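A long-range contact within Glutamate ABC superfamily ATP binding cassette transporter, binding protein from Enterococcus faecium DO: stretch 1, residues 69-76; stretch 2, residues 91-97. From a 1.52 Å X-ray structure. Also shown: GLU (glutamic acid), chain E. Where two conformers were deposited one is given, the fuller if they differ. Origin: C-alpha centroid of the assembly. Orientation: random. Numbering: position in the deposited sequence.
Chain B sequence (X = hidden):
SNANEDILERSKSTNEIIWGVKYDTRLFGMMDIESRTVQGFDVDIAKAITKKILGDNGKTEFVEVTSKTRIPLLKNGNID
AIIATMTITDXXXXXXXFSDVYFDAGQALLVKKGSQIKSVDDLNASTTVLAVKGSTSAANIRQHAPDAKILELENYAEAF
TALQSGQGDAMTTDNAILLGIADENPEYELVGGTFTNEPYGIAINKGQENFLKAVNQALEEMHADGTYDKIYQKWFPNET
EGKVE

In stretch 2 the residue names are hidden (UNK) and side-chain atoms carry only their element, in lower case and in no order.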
# COMPACT_ATOMS: atom_id res chain seq x y z
N THR B 69 -16.05 -12.27 13.59
CA THR B 69 -16.94 -11.58 14.51
C THR B 69 -16.75 -10.07 14.52
O THR B 69 -17.59 -9.37 15.08
CB THR B 69 -16.73 -12.08 15.95
OG1 THR B 69 -15.39 -11.78 16.35
CG2 THR B 69 -16.97 -13.60 16.02
N ARG B 70 -15.71 -9.54 13.86
CA ARG B 70 -15.40 -8.14 14.12
C ARG B 70 -16.51 -7.21 13.62
O ARG B 70 -16.93 -6.30 14.35
CB ARG B 70 -14.04 -7.77 13.53
CG ARG B 70 -13.85 -8.01 12.05
CD ARG B 70 -12.39 -7.82 11.69
NE ARG B 70 -12.19 -8.28 10.32
CZ ARG B 70 -11.02 -8.60 9.77
NH1 ARG B 70 -9.88 -8.46 10.44
NH2 ARG B 70 -11.02 -9.05 8.51
N ILE B 71 -17.02 -7.41 12.40
CA ILE B 71 -18.06 -6.49 11.94
C ILE B 71 -19.36 -6.71 12.74
O ILE B 71 -19.96 -5.73 13.20
CB ILE B 71 -18.28 -6.60 10.42
CG1 ILE B 71 -17.05 -6.04 9.65
CG2 ILE B 71 -19.54 -5.83 10.00
CD1 ILE B 71 -17.26 -6.08 8.14
N PRO B 72 -19.84 -7.94 12.96
CA PRO B 72 -21.04 -8.10 13.81
C PRO B 72 -20.93 -7.43 15.17
O PRO B 72 -21.87 -6.74 15.58
CB PRO B 72 -21.18 -9.63 13.92
CG PRO B 72 -20.64 -10.12 12.63
CD PRO B 72 -19.45 -9.22 12.33
N LEU B 73 -19.78 -7.54 15.85
CA LEU B 73 -19.60 -6.90 17.15
C LEU B 73 -19.57 -5.38 17.03
O LEU B 73 -20.14 -4.68 17.87
CB LEU B 73 -18.31 -7.39 17.79
CG LEU B 73 -18.42 -8.82 18.31
CD1 LEU B 73 -17.03 -9.36 18.65
CD2 LEU B 73 -19.31 -8.80 19.53
N LEU B 74 -18.91 -4.86 15.99
CA LEU B 74 -18.91 -3.42 15.78
C LEU B 74 -20.31 -2.89 15.51
O LEU B 74 -20.74 -1.90 16.11
CB LEU B 74 -17.99 -3.06 14.61
CG LEU B 74 -17.88 -1.55 14.35
CD1 LEU B 74 -17.16 -0.81 15.48
CD2 LEU B 74 -17.12 -1.31 13.05
N LYS B 75 -21.05 -3.53 14.59
CA LYS B 75 -22.34 -2.97 14.21
C LYS B 75 -23.36 -3.12 15.32
O LYS B 75 -24.32 -2.35 15.38
CB LYS B 75 -22.81 -3.63 12.90
CG LYS B 75 -21.85 -3.34 11.73
CD LYS B 75 -22.48 -3.63 10.37
CE LYS B 75 -23.68 -2.74 10.08
NZ LYS B 75 -23.27 -1.37 9.68
N ASN B 76 -23.13 -4.04 16.24
CA ASN B 76 -24.02 -4.21 17.38
C ASN B 76 -23.67 -3.30 18.55
O ASN B 76 -24.40 -3.29 19.54
CB ASN B 76 -23.98 -5.66 17.83
CG ASN B 76 -25.13 -6.00 18.73
OD1 ASN B 76 -26.28 -5.88 18.31
ND2 ASN B 76 -24.84 -6.39 19.96
N UNK B 91 -16.13 -3.24 -0.61
CA UNK B 91 -17.20 -4.13 -0.13
C UNK B 91 -17.41 -3.98 1.37
O UNK B 91 -18.55 -4.06 1.86
c UNK B 91 -16.41 -5.68 -1.99
o UNK B 91 -14.29 -4.66 -2.59
o UNK B 91 -14.30 -6.78 -1.97
c UNK B 91 -14.89 -5.70 -2.20
c UNK B 91 -16.85 -5.56 -0.51
N UNK B 92 -16.33 -3.80 2.13
CA UNK B 92 -16.45 -3.55 3.56
C UNK B 92 -16.97 -2.15 3.84
O UNK B 92 -17.66 -1.94 4.86
c UNK B 92 -11.97 -7.51 5.37
c UNK B 92 -13.39 -5.57 4.82
n UNK B 92 -13.13 -7.00 4.98
n UNK B 92 -10.95 -6.68 5.65
n UNK B 92 -11.82 -8.83 5.53
c UNK B 92 -14.81 -5.29 4.37
c UNK B 92 -15.11 -3.79 4.22
N UNK B 93 -16.67 -1.19 2.95
CA UNK B 93 -17.18 0.17 3.12
C UNK B 93 -18.70 0.24 3.01
O UNK B 93 -19.29 1.24 3.42
c UNK B 93 -14.25 2.19 1.51
c UNK B 93 -16.49 1.10 2.12
n UNK B 93 -13.98 4.58 0.80
c UNK B 93 -14.86 3.56 1.44
c UNK B 93 -15.01 1.31 2.49
N UNK B 94 -19.36 -0.80 2.49
CA UNK B 94 -20.81 -0.84 2.61
C UNK B 94 -21.27 -1.07 4.04
O UNK B 94 -22.40 -0.70 4.38
n UNK B 94 -20.94 0.65 -2.42
c UNK B 94 -21.36 -1.96 1.73
c UNK B 94 -21.20 -0.61 -0.31
c UNK B 94 -21.01 -0.70 -1.81
c UNK B 94 -20.84 -1.90 0.32
N UNK B 95 -20.42 -1.70 4.86
CA UNK B 95 -20.75 -2.14 6.21
C UNK B 95 -20.25 -1.19 7.29
O UNK B 95 -20.91 -1.03 8.33
c UNK B 95 -20.16 -3.54 6.46
o UNK B 95 -20.29 -6.84 6.50
n UNK B 95 -18.83 -6.17 4.92
c UNK B 95 -19.91 -5.99 5.69
c UNK B 95 -20.66 -4.66 5.51
N UNK B 96 -19.08 -0.58 7.08
CA UNK B 96 -18.41 0.23 8.08
C UNK B 96 -17.79 1.45 7.41
O UNK B 96 -17.66 1.52 6.18
c UNK B 96 -16.12 -0.85 7.90
c UNK B 96 -17.86 -1.89 9.41
c UNK B 96 -17.31 -0.57 8.83
N UNK B 97 -17.45 2.44 8.21
CA UNK B 97 -16.56 3.50 7.78
C UNK B 97 -15.15 3.12 8.21
O UNK B 97 -14.96 2.38 9.18
o UNK B 97 -18.56 5.04 6.62
c UNK B 97 -18.17 5.46 7.74
c UNK B 97 -16.94 4.85 8.38
o UNK B 97 -18.74 6.41 8.36
N GLU E . -6.01 -8.09 6.36
CA GLU E . -6.80 -9.20 5.81
C GLU E . -8.29 -8.94 6.00
O GLU E . -8.69 -7.92 6.59
CB GLU E . -6.40 -10.55 6.43
CG GLU E . -6.27 -10.55 7.95
CD GLU E . -7.60 -10.48 8.70
OE1 GLU E . -7.60 -9.96 9.82
OE2 GLU E . -8.63 -11.02 8.23
OXT GLU E . -9.14 -9.73 5.55

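Position 91 carries three carbons in a row, the last bearing two oxygens, and the group stays well clear of stretch 1. A carboxylate on a two-carbon spacer is glutamate, Glu91; its exposure to solvent suits a charged side chain with no partner across this contact.

Position 92 has three carbons, then a nitrogen, then a carbon carrying two more nitrogens: a planar guanidinium. One terminal nitrogen lies 3.1 Å from Arg70 NH2. This is Arg92. Its CA-to-CB bond runs sideways to the helix of stretch 1, yet the extended chain (chi1 m, chi2 and chi3 t) carries its end to Arg70. The close atoms, Arg92 NH2 and Arg70 NH2, are both donors, so no hydrogen bond joins them. The bound glutamate compensates: Arg92 NH1 donates to GLU O at 2.7 Å and Arg92 NH2 to GLU OXT at 2.8 Å, a guanidinium meeting a carboxylate with GLU O at its edge, near its plane.

Positions 93 and 94 each show four carbons in a row ending in nitrogen, and neither touches stretch 1. Both are lysines, Lys93 and Lys94. The amine of Lys93 is hydrogen-bonded elsewhere in the structure, while Lys94 is exposed, a setting that readily accommodates a charged amine.

At position 95 three carbons end in one oxygen and one nitrogen, and that oxygen comes within 3.5 Å of Ile71 CD1. The amide makes this Gln95. CA-to-CB points toward stretch 1, and the uncharged amide can rest against the Ile71 methyl while the residue remains partly exposed. Its backbone adds a polar link: Lys75 NZ donates to Gln95 O at 2.7 Å, a bond that does not depend on the glutamine side chain.

Position 96 has one carbon carrying two others, three in all; one outer carbon lies 3.8 Å from Leu74 CD2 and 4.2 Å from Ile71 CG1. The beta-branched pattern is valine, Val96, and the atom is CG1. A compact apolar side chain suits this buried site.

Position 97 has two carbons, the second bearing two oxygens, and makes no contact with stretch 1: Asp97. Its partly exposed site suits a carboxylate, and OD1 is hydrogen-bonded elsewhere in the structure.

The contact thus combines apolar packing of Val96 against Ile71 and Leu74 with the Lys75 hydrogen bond to the backbone of Gln95. Beyond this packing, two like charges approach around a shared anionic ligand. Arg70 NH1 binds GLU OE1 at 2.8 Å and Arg70 NH2 binds GLU OE2 at 3.1 Å, with a weak bond from Arg70 NH2 to GLU O at 3.2 Å; Arg92 binds the alpha-carboxylate, consistent with a glutamate-binding protein.

Stretch 2 91-97: ERKKQVD
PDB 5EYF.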